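Local coordinates for neural cell adhesion molecule 1 (Homo sapiens, PDB 2HAZ), which probably mediates adhesion between neural cells and carries, in its first fibronectin type III repeat, a helix critical for N-glycan polysialylation, at residues P7-D13 and Q25-A31; A80-A84 and E93-A97. One frame throughout, in Å; residues are numbered along the deposited sequence.

Contact 1: P7-D13 and Q25-A31. With NA (sodium ion), chain B.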
# COMPACT_ATOMS: atom_id res chain seq x y z
N PRO A 7 13.38 1.54 -4.49
CA PRO A 7 13.09 2.33 -3.28
C PRO A 7 13.10 1.55 -1.96
O PRO A 7 12.91 0.32 -1.94
CB PRO A 7 11.68 2.87 -3.55
CG PRO A 7 11.49 2.78 -5.03
CD PRO A 7 12.22 1.53 -5.41
N SER A 8 13.29 2.26 -0.86
CA SER A 8 13.12 1.65 0.45
C SER A 8 11.62 1.57 0.72
O SER A 8 10.82 2.01 -0.12
CB SER A 8 13.84 2.45 1.55
OG SER A 8 13.23 3.71 1.74
N SER A 9 11.24 1.04 1.88
CA SER A 9 9.82 0.73 2.11
C SER A 9 9.02 1.96 2.48
O SER A 9 9.53 2.83 3.20
CB SER A 9 9.65 -0.36 3.16
OG SER A 9 10.22 0.04 4.39
N PRO A 10 7.77 2.05 1.99
CA PRO A 10 6.84 3.04 2.51
C PRO A 10 6.47 2.64 3.94
O PRO A 10 6.75 1.51 4.35
CB PRO A 10 5.62 2.92 1.58
CG PRO A 10 6.09 2.14 0.40
CD PRO A 10 7.15 1.24 0.91
N SER A 11 5.89 3.57 4.70
CA SER A 11 5.39 3.27 6.04
C SER A 11 3.89 3.48 6.04
O SER A 11 3.43 4.51 5.57
CB SER A 11 5.99 4.23 7.08
OG SER A 11 7.29 3.83 7.47
N ILE A 12 3.14 2.52 6.59
CA ILE A 12 1.69 2.70 6.81
C ILE A 12 1.44 3.31 8.20
O ILE A 12 1.81 2.74 9.23
CB ILE A 12 0.89 1.38 6.60
CG1 ILE A 12 1.01 0.86 5.16
CG2 ILE A 12 -0.59 1.59 6.96
CD1 ILE A 12 0.41 -0.54 4.90
N ASP A 13 0.82 4.48 8.22
CA ASP A 13 0.49 5.16 9.46
C ASP A 13 -0.77 4.57 10.11
O ASP A 13 -0.72 4.08 11.25
CB ASP A 13 0.35 6.67 9.23
CG ASP A 13 1.71 7.37 9.11
OD1 ASP A 13 2.76 6.68 9.05
OD2 ASP A 13 1.74 8.62 9.08
N GLN A 25 -3.36 5.26 4.99
CA GLN A 25 -2.47 6.40 5.19
C GLN A 25 -1.04 5.95 5.29
O GLN A 25 -0.71 5.10 6.13
CB GLN A 25 -2.80 7.12 6.48
CG GLN A 25 -3.99 8.03 6.41
CD GLN A 25 -4.07 8.90 7.64
OE1 GLN A 25 -3.04 9.37 8.17
NE2 GLN A 25 -5.29 9.13 8.11
N PHE A 26 -0.18 6.56 4.48
CA PHE A 26 1.20 6.10 4.36
C PHE A 26 2.21 7.24 4.21
O PHE A 26 1.84 8.35 3.80
CB PHE A 26 1.33 5.13 3.18
CG PHE A 26 1.40 5.82 1.83
CD1 PHE A 26 2.64 6.05 1.21
CD2 PHE A 26 0.25 6.24 1.19
CE1 PHE A 26 2.70 6.69 -0.03
CE2 PHE A 26 0.32 6.86 -0.04
CZ PHE A 26 1.54 7.10 -0.65
N ASP A 27 3.47 6.93 4.53
CA ASP A 27 4.63 7.81 4.29
C ASP A 27 5.41 7.32 3.09
O ASP A 27 5.61 6.12 2.93
CB ASP A 27 5.64 7.72 5.43
CG ASP A 27 5.08 8.11 6.73
OD1 ASP A 27 4.25 9.05 6.77
OD2 ASP A 27 5.46 7.47 7.75
N GLU A 28 5.87 8.27 2.27
CA GLU A 28 6.82 7.97 1.19
C GLU A 28 8.08 7.27 1.73
O GLU A 28 8.44 7.46 2.89
CB GLU A 28 7.22 9.26 0.48
CG GLU A 28 6.10 9.95 -0.27
CD GLU A 28 5.26 10.87 0.63
OE1 GLU A 28 5.48 10.90 1.86
OE2 GLU A 28 4.37 11.58 0.10
N PRO A 29 8.74 6.45 0.87
CA PRO A 29 10.04 5.86 1.21
C PRO A 29 11.06 6.91 1.66
O PRO A 29 11.04 8.03 1.17
CB PRO A 29 10.48 5.25 -0.14
CG PRO A 29 9.21 4.89 -0.82
CD PRO A 29 8.26 6.02 -0.46
N GLU A 30 11.93 6.55 2.61
CA GLU A 30 13.01 7.46 3.01
C GLU A 30 13.95 7.67 1.82
O GLU A 30 14.39 8.79 1.54
CB GLU A 30 13.79 6.91 4.21
CG GLU A 30 13.01 6.88 5.51
CD GLU A 30 12.95 8.24 6.20
OE1 GLU A 30 11.82 8.75 6.39
OE2 GLU A 30 14.02 8.78 6.57
N ALA A 31 14.24 6.58 1.12
CA ALA A 31 15.08 6.62 -0.07
C ALA A 31 14.31 6.19 -1.30
O ALA A 31 13.66 5.14 -1.32
CB ALA A 31 16.31 5.75 0.13
NA NA B . 4.12 8.92 9.08
O HOH W 1 11.75 4.23 3.92
O HOH W 2 8.99 5.18 5.48
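Three prolines and Phe26 form the apolar side of this pairing. Pro10 CG lies 4.3 Å from Pro29 CG, Pro7 CB 4.2 Å from the same Pro29 CG, and Pro10 CB 4.3 Å from Phe26 CD1. Phe26 continues inward, past Leu83 and edge-to-face against Tyr40, so this side belongs to the sandwich core. Outward from it runs the antiparallel ladder of strands 11-17 and 22-27, the A and B strands of the fibronectin type III fold. Ser11 and Asp27 are its hydrogen-bonded pair (Ser11 N to Asp27 O 3.1 Å, Asp27 N to Ser11 O 2.6 Å), Ile12 and Phe26 the non-hydrogen-bonded one, and Asp13 N reaches Gln25 O at 2.7 Å. The prolines interrupt the ladder, yet Ser8 resumes the pairing: its N donates to Ala31 O (2.9 Å), and its OG accepts from Ala31 N (3.1 Å). In the gap, water 1 joins Ser8 OG, Ser9 O and Glu30 N, each at 2.7 Å. At the polar edge the sodium ion is held by both carboxylates, each bidentate: Asp13 OD1 at 2.6 Å and OD2 at 2.4 Å, Asp27 OD1 at 2.3 Å and OD2 at 2.4 Å. Asp13 OD1 and Asp27 OD2 stand 3.1 Å apart, a spacing of like charges that the cation makes tolerable; sodium thus offsets the repulsion and ties the two strands together on the outer face.

Contact 2: A80-A84 and E93-A97; sequences AVRLA and EISAA
Strand 80-84 is extended, while 93-97 runs nearly antiparallel to it (163° end to end) with phi -60 to -74° and psi 134 to 162°, the polyproline II region. Arg82 CA lies 4.7 Å from Ala97 CA, Leu83 CA 5.3 Å from Ser95 CA, and Ala84 CA 4.6 Å from Ile94 CA. Leu83 O accepts from Ser95 N (2.8 Å), but Leu83 N donates to the hydroxyl, Ser95 OG (2.9 Å). At chi1 p (72°), Ser95 OG donates to Ala96 O (3.2 Å). A serine hydroxyl thus replaces a backbone acceptor where the edge strand is broken. Val81 O receives a CA-H...O contact from Ala97 CA (3.3 Å); Val81 also backbone-bonds Ser98, where regular pairing resumes. Arg82, chi1 p, lays one guanidinium face against Ile94 (NH1 to CD1 3.5 Å), salt-bridges Glu43 through NE and makes a cation-pi contact with Trp52. Beyond this F-G pairing, Ala80, Arg82 and Ala84 form backbone hydrogen bonds with Arg45, Glu43 and Lys41 of strand 39-46, and Val81 packs inward on strand 11-17.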
# COMPACT_ATOMS: atom_id res chain seq x y z
N ALA A 80 -4.93 -7.89 6.13
CA ALA A 80 -3.56 -7.35 6.16
C ALA A 80 -3.34 -6.59 4.87
O ALA A 80 -3.74 -7.07 3.81
CB ALA A 80 -2.51 -8.49 6.28
N VAL A 81 -2.71 -5.41 4.98
CA VAL A 81 -2.29 -4.62 3.81
C VAL A 81 -0.82 -4.20 3.94
O VAL A 81 -0.30 -4.00 5.04
CB VAL A 81 -3.22 -3.39 3.58
CG1 VAL A 81 -3.16 -2.40 4.72
CG2 VAL A 81 -2.93 -2.71 2.24
N ARG A 82 -0.15 -4.16 2.80
CA ARG A 82 1.22 -3.65 2.69
C ARG A 82 1.36 -2.86 1.39
O ARG A 82 0.53 -3.01 0.47
CB ARG A 82 2.20 -4.83 2.76
CG ARG A 82 2.08 -5.82 1.61
CD ARG A 82 2.63 -7.20 1.98
NE ARG A 82 3.00 -7.92 0.76
CZ ARG A 82 3.61 -9.10 0.71
NH1 ARG A 82 3.96 -9.75 1.81
NH2 ARG A 82 3.88 -9.63 -0.47
N LEU A 83 2.38 -2.01 1.33
CA LEU A 83 2.65 -1.10 0.23
C LEU A 83 4.10 -1.21 -0.20
O LEU A 83 4.99 -1.33 0.63
CB LEU A 83 2.46 0.35 0.66
CG LEU A 83 1.09 0.99 0.79
CD1 LEU A 83 1.36 2.45 1.11
CD2 LEU A 83 0.28 0.88 -0.49
N ALA A 84 4.30 -1.08 -1.51
CA ALA A 84 5.63 -0.97 -2.12
C ALA A 84 5.62 0.15 -3.14
O ALA A 84 4.59 0.40 -3.78
CB ALA A 84 6.01 -2.28 -2.78
N GLU A 93 11.26 -2.30 -1.48
CA GLU A 93 10.94 -3.05 -0.27
C GLU A 93 9.47 -2.86 0.11
O GLU A 93 8.98 -1.74 0.11
CB GLU A 93 11.82 -2.56 0.89
CG GLU A 93 12.06 -3.63 1.92
CD GLU A 93 12.77 -3.11 3.15
OE1 GLU A 93 13.34 -2.01 3.09
OE2 GLU A 93 12.74 -3.81 4.18
N ILE A 94 8.79 -3.95 0.45
CA ILE A 94 7.42 -3.89 0.94
C ILE A 94 7.42 -3.37 2.37
O ILE A 94 8.31 -3.70 3.17
CB ILE A 94 6.71 -5.27 0.89
CG1 ILE A 94 7.36 -6.26 1.87
CG2 ILE A 94 6.74 -5.83 -0.52
CD1 ILE A 94 6.85 -7.70 1.77
N SER A 95 6.41 -2.56 2.67
CA SER A 95 6.20 -2.06 4.03
C SER A 95 5.91 -3.22 5.00
O SER A 95 5.59 -4.32 4.56
CB SER A 95 5.06 -1.03 4.06
OG SER A 95 3.78 -1.62 3.86
N ALA A 96 6.06 -2.98 6.30
CA ALA A 96 5.51 -3.92 7.28
C ALA A 96 4.00 -3.98 7.09
O ALA A 96 3.37 -2.96 6.76
CB ALA A 96 5.85 -3.49 8.71
N ALA A 97 3.41 -5.16 7.24
CA ALA A 97 1.95 -5.28 7.08
C ALA A 97 1.17 -4.57 8.19
O ALA A 97 1.59 -4.56 9.35
CB ALA A 97 1.53 -6.72 6.97

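The two contacts, their centres 9 Å apart, come in series along one fibronectin type III domain: 7-13 with 25-31 closes before 80-84 with 93-97 opens. Each joins the strands of a beta hairpin, contact 1 in the three-stranded sheet and contact 2 in the four-stranded one, so together they sample both layers of the sandwich. They meet directly: Phe26 CB packs 3.4 Å from Leu83 CD1 between the layers, while Pro10 O lies 3.1 Å from Ser95 CB and Pro7 O probably accepts a hydrogen bond from Glu93 N (3.1 Å). The N-terminal segment therefore pairs within one sheet while touching the edge strand 90-101 of the other.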